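Local coordinates for extracellular solute-binding protein family 1 (Kribbella flavida, PDB 5IXP) that probably captures a solute outside the cell and delivers it to an ABC transporter for uptake, at residues A[98-112]-A[269-281]. Residues are numbered along the deposited sequence; the frame is centred on the assembly and turned at random.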
loop_
_atom_site.group_PDB
_atom_site.type_symbol
_atom_site.label_atom_id
_atom_site.label_comp_id
_atom_site.label_asym_id
_atom_site.label_seq_id
_atom_site.Cartn_x
_atom_site.Cartn_y
_atom_site.Cartn_z
ATOM N N SER A 98 -10.249 5.538 4.322
ATOM C CA SER A 98 -8.959 5.593 5.004
ATOM C C SER A 98 -8.551 7.013 5.368
ATOM O O SER A 98 -7.671 7.186 6.218
ATOM C CB SER A 98 -7.865 4.949 4.148
ATOM O OG SER A 98 -8.124 3.572 3.917
ATOM N N ALA A 99 -9.158 8.028 4.749
ATOM C CA ALA A 99 -8.911 9.424 5.091
ATOM C C ALA A 99 -10.112 10.064 5.781
ATOM O O ALA A 99 -10.234 11.297 5.794
ATOM C CB ALA A 99 -8.527 10.224 3.841
ATOM N N THR A 100 -10.999 9.254 6.353
ATOM C CA THR A 100 -12.183 9.732 7.057
ATOM C C THR A 100 -12.044 9.411 8.538
ATOM O O THR A 100 -11.679 8.287 8.901
ATOM C CB THR A 100 -13.456 9.094 6.494
ATOM O OG1 THR A 100 -13.520 9.337 5.089
ATOM C CG2 THR A 100 -14.709 9.683 7.154
ATOM N N THR A 101 -12.322 10.401 9.382
ATOM C CA THR A 101 -12.250 10.230 10.822
ATOM C C THR A 101 -13.433 9.411 11.319
ATOM O O THR A 101 -14.415 9.188 10.609
ATOM C CB THR A 101 -12.264 11.578 11.531
ATOM O OG1 THR A 101 -13.541 12.194 11.328
ATOM C CG2 THR A 101 -11.160 12.485 10.981
ATOM N N SER A 102 -13.341 8.991 12.581
ATOM C CA SER A 102 -14.448 8.272 13.205
ATOM C C SER A 102 -15.728 9.090 13.182
ATOM O O SER A 102 -16.821 8.529 13.063
ATOM C CB SER A 102 -14.084 7.903 14.640
ATOM O OG SER A 102 -12.933 7.073 14.669
ATOM N N ASP A 103 -15.616 10.411 13.272
ATOM C CA ASP A 103 -16.777 11.286 13.314
ATOM C C ASP A 103 -17.214 11.764 11.937
ATOM O O ASP A 103 -18.130 12.587 11.845
ATOM C CB ASP A 103 -16.494 12.490 14.217
ATOM C CG ASP A 103 -15.221 13.211 13.834
ATOM O OD1 ASP A 103 -14.162 12.923 14.434
ATOM O OD2 ASP A 103 -15.278 14.057 12.918
ATOM N N GLY A 104 -16.574 11.289 10.868
ATOM C CA GLY A 104 -17.026 11.566 9.521
ATOM C C GLY A 104 -16.293 12.663 8.774
ATOM O O GLY A 104 -16.628 12.919 7.611
ATOM N N ARG A 105 -15.319 13.327 9.392
ATOM C CA ARG A 105 -14.583 14.370 8.689
ATOM C C ARG A 105 -13.640 13.748 7.665
ATOM O O ARG A 105 -13.017 12.717 7.924
ATOM C CB ARG A 105 -13.805 15.228 9.686
ATOM C CG ARG A 105 -14.704 16.107 10.555
ATOM C CD ARG A 105 -13.901 16.825 11.632
ATOM N NE ARG A 105 -13.465 15.923 12.696
ATOM C CZ ARG A 105 -12.593 16.251 13.643
ATOM N NH1 ARG A 105 -12.259 15.368 14.576
ATOM N NH2 ARG A 105 -12.040 17.458 13.646
ATOM N N ILE A 106 -13.544 14.367 6.493
ATOM C CA ILE A 106 -12.707 13.851 5.414
ATOM C C ILE A 106 -11.513 14.784 5.282
ATOM O O ILE A 106 -11.666 15.952 4.903
ATOM C CB ILE A 106 -13.478 13.736 4.092
ATOM C CG1 ILE A 106 -14.652 12.766 4.253
ATOM C CG2 ILE A 106 -12.550 13.277 2.974
ATOM C CD1 ILE A 106 -15.571 12.728 3.055
ATOM N N ILE A 107 -10.314 14.287 5.595
ATOM C CA ILE A 107 -9.152 15.167 5.627
ATOM C C ILE A 107 -8.244 14.994 4.426
ATOM O O ILE A 107 -7.272 15.750 4.292
ATOM C CB ILE A 107 -8.343 15.001 6.928
ATOM C CG1 ILE A 107 -7.716 13.609 7.027
ATOM C CG2 ILE A 107 -9.225 15.309 8.150
ATOM C CD1 ILE A 107 -6.634 13.525 8.124
ATOM N N GLY A 108 -8.529 14.051 3.538
ATOM C CA GLY A 108 -7.684 13.850 2.372
ATOM C C GLY A 108 -8.464 13.454 1.136
ATOM O O GLY A 108 -9.491 12.771 1.207
ATOM N N TYR A 109 -7.946 13.891 -0.012
ATOM C CA TYR A 109 -8.396 13.451 -1.325
ATOM C C TYR A 109 -7.399 12.439 -1.883
ATOM O O TYR A 109 -6.205 12.739 -1.991
ATOM C CB TYR A 109 -8.513 14.638 -2.279
ATOM C CG TYR A 109 -9.715 15.528 -2.060
ATOM C CD1 TYR A 109 -10.907 15.014 -1.554
ATOM C CD2 TYR A 109 -9.672 16.876 -2.407
ATOM C CE1 TYR A 109 -12.030 15.817 -1.389
ATOM C CE2 TYR A 109 -10.787 17.697 -2.239
ATOM C CZ TYR A 109 -11.959 17.162 -1.726
ATOM O OH TYR A 109 -13.066 17.978 -1.563
ATOM N N GLY A 110 -7.895 11.267 -2.274
ATOM C CA GLY A 110 -7.004 10.170 -2.624
ATOM C C GLY A 110 -6.316 10.348 -3.972
ATOM O O GLY A 110 -6.933 10.734 -4.973
ATOM N N THR A 111 -5.008 10.051 -3.991
ATOM C CA THR A 111 -4.251 10.042 -5.235
ATOM C C THR A 111 -4.190 8.609 -5.753
ATOM O O THR A 111 -5.226 8.071 -6.156
ATOM C CB THR A 111 -2.855 10.658 -5.046
ATOM O OG1 THR A 111 -2.059 9.842 -4.176
ATOM C CG2 THR A 111 -2.980 12.061 -4.436
ATOM N N ASP A 112 -3.017 7.968 -5.752
ATOM C CA ASP A 112 -2.925 6.634 -6.334
ATOM C C ASP A 112 -3.168 5.546 -5.275
ATOM O O ASP A 112 -3.391 5.827 -4.091
ATOM C CB ASP A 112 -1.575 6.451 -7.033
ATOM C CG ASP A 112 -0.387 6.541 -6.074
ATOM O OD1 ASP A 112 -0.540 7.079 -4.958
ATOM O OD2 ASP A 112 0.716 6.078 -6.449
ATOM N N ASN A 269 -4.563 -3.947 -0.544
ATOM C CA ASN A 269 -3.925 -2.726 -1.015
ATOM C C ASN A 269 -2.651 -2.477 -0.232
ATOM O O ASN A 269 -2.622 -2.650 0.992
ATOM C CB ASN A 269 -4.816 -1.508 -0.879
ATOM C CG ASN A 269 -4.105 -0.239 -1.315
ATOM O OD1 ASN A 269 -3.881 -0.018 -2.511
ATOM N ND2 ASN A 269 -3.698 0.576 -0.344
ATOM N N TRP A 270 -1.610 -2.051 -0.941
ATOM C CA TRP A 270 -0.358 -1.623 -0.325
ATOM C C TRP A 270 0.023 -0.276 -0.928
ATOM O O TRP A 270 0.464 -0.214 -2.078
ATOM C CB TRP A 270 0.740 -2.670 -0.547
ATOM C CG TRP A 270 2.119 -2.321 -0.044
ATOM C CD1 TRP A 270 2.510 -1.184 0.609
ATOM C CD2 TRP A 270 3.295 -3.135 -0.165
ATOM N NE1 TRP A 270 3.859 -1.244 0.897
ATOM C CE2 TRP A 270 4.361 -2.431 0.432
ATOM C CE3 TRP A 270 3.546 -4.396 -0.716
ATOM C CZ2 TRP A 270 5.660 -2.939 0.484
ATOM C CZ3 TRP A 270 4.842 -4.901 -0.669
ATOM C CH2 TRP A 270 5.879 -4.174 -0.066
ATOM N N GLY A 271 -0.144 0.796 -0.156
ATOM C CA GLY A 271 0.389 2.099 -0.525
ATOM C C GLY A 271 -0.653 3.029 -1.115
ATOM O O GLY A 271 -1.863 2.784 -1.080
ATOM N N GLY A 272 -0.153 4.121 -1.683
ATOM C CA GLY A 272 -0.998 5.182 -2.191
ATOM C C GLY A 272 -1.070 6.346 -1.214
ATOM O O GLY A 272 -0.754 6.228 -0.027
ATOM N N SER A 273 -1.490 7.503 -1.721
ATOM C CA SER A 273 -1.370 8.723 -0.936
ATOM C C SER A 273 -2.655 9.542 -1.013
ATOM O O SER A 273 -3.657 9.126 -1.604
ATOM C CB SER A 273 -0.168 9.559 -1.399
ATOM O OG SER A 273 1.043 8.846 -1.209
ATOM N N TYR A 274 -2.604 10.713 -0.372
ATOM C CA TYR A 274 -3.711 11.650 -0.238
ATOM C C TYR A 274 -3.156 13.063 -0.290
ATOM O O TYR A 274 -2.010 13.308 0.097
ATOM C CB TYR A 274 -4.484 11.488 1.108
ATOM C CG TYR A 274 -5.188 10.173 1.220
ATOM C CD1 TYR A 274 -4.514 9.046 1.659
ATOM C CD2 TYR A 274 -6.517 10.051 0.859
ATOM C CE1 TYR A 274 -5.143 7.828 1.736
ATOM C CE2 TYR A 274 -7.172 8.819 0.941
ATOM C CZ TYR A 274 -6.480 7.722 1.384
ATOM O OH TYR A 274 -7.101 6.498 1.460
ATOM N N LEU A 275 -3.972 13.985 -0.777
ATOM C CA LEU A 275 -3.706 15.409 -0.629
ATOM C C LEU A 275 -4.558 15.949 0.512
ATOM O O LEU A 275 -5.767 15.689 0.568
ATOM C CB LEU A 275 -3.994 16.163 -1.930
ATOM C CG LEU A 275 -3.259 15.623 -3.172
ATOM C CD1 LEU A 275 -3.562 16.524 -4.369
ATOM C CD2 LEU A 275 -1.760 15.537 -2.934
ATOM N N THR A 276 -3.924 16.676 1.433
ATOM C CA THR A 276 -4.607 17.248 2.589
ATOM C C THR A 276 -4.395 18.756 2.604
ATOM O O THR A 276 -3.474 19.278 1.973
ATOM C CB THR A 276 -4.102 16.660 3.917
ATOM O OG1 THR A 276 -2.761 17.124 4.183
ATOM C CG2 THR A 276 -4.138 15.129 3.884
ATOM N N VAL A 277 -5.252 19.454 3.344
ATOM C CA VAL A 277 -5.170 20.912 3.444
ATOM C C VAL A 277 -5.133 21.284 4.922
ATOM O O VAL A 277 -6.171 21.248 5.595
ATOM C CB VAL A 277 -6.344 21.601 2.728
ATOM C CG1 VAL A 277 -6.287 23.136 2.945
ATOM C CG2 VAL A 277 -6.355 21.241 1.218
ATOM N N PRO A 278 -3.972 21.643 5.463
ATOM C CA PRO A 278 -3.902 22.044 6.877
ATOM C C PRO A 278 -4.724 23.295 7.143
ATOM O O PRO A 278 -4.903 24.148 6.265
ATOM C CB PRO A 278 -2.408 22.320 7.099
ATOM C CG PRO A 278 -1.710 21.645 5.998
ATOM C CD PRO A 278 -2.656 21.665 4.812
ATOM N N THR A 279 -5.212 23.419 8.384
ATOM C CA THR A 279 -5.883 24.664 8.749
ATOM C C THR A 279 -4.926 25.849 8.755
ATOM O O THR A 279 -5.382 26.997 8.764
ATOM C CB THR A 279 -6.573 24.550 10.114
ATOM O OG1 THR A 279 -5.625 24.157 11.115
ATOM C CG2 THR A 279 -7.731 23.546 10.057
ATOM N N GLN A 280 -3.612 25.595 8.745
ATOM C CA GLN A 280 -2.639 26.671 8.604
ATOM C C GLN A 280 -2.828 27.443 7.308
ATOM O O GLN A 280 -2.434 28.608 7.220
ATOM C CB GLN A 280 -1.221 26.109 8.628
ATOM C CG GLN A 280 -0.593 26.041 9.967
ATOM C CD GLN A 280 0.831 25.561 9.881
ATOM O OE1 GLN A 280 1.618 26.039 9.047
ATOM N NE2 GLN A 280 1.180 24.605 10.734
ATOM N N SER A 281 -3.394 26.808 6.286
ATOM C CA SER A 281 -3.511 27.473 4.997
ATOM C C SER A 281 -4.406 28.698 5.103
ATOM O O SER A 281 -5.501 28.639 5.674
ATOM C CB SER A 281 -4.062 26.518 3.941
ATOM O OG SER A 281 -4.266 27.217 2.716
HETATM O O HOH W 1 -6.274 3.339 1.340
HETATM O O HOH W 2 -7.519 18.330 4.856
HETATM O O HOH W 3 1.669 7.354 -3.335
#
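The ring of Tyr-274 packs against Gly-110, its CD2 3.5 Å from Gly-110 CA, with Gly-108 beside CD2. Gly-108, with no side chain, lets Tyr-274 CB come within 4.2 Å of its CA. Chi1 of -65° turns the tyrosine's CG away from its own carbonyl carbon and sends the ring toward the loop that leads into the strand, where Ala-99 CB rests on one ring face, 3.5 Å from Tyr-274 CE2. Farther out, Tyr-274 OH passes 3.2 Å from Ser-98 CB, is hydrogen-bonded to the carbonyl of Lys-95 and receives a hydrogen bond from a water that also contacts Ser-98 OG. With an alanine here, a gap would probably open between the Ala-99 methyl and Gly-110, and the Lys-95 carbonyl would lose this hydroxyl.

Behind the ring the backbones run antiparallel. Tyr-109 and Leu-275 form a hydrogen-bonded pair, with Leu-275 N to Tyr-109 O at 2.8 Å, and Thr-111 N gives a straight 171° bond to Ser-273 O, approaching from above the carbonyl plane. On the sheet face away from the tyrosine ring, Thr-111 CG2 meets Leu-275 CG at 3.8 Å, the two side chains crossing at about a right angle, while helix 284-294 covers Tyr-109 and Leu-275. Strand 269-276 lies between strands 58-62 and 108-121 in one sheet, antiparallel to both, as in an α/β lobe of the periplasmic-binding-protein fold.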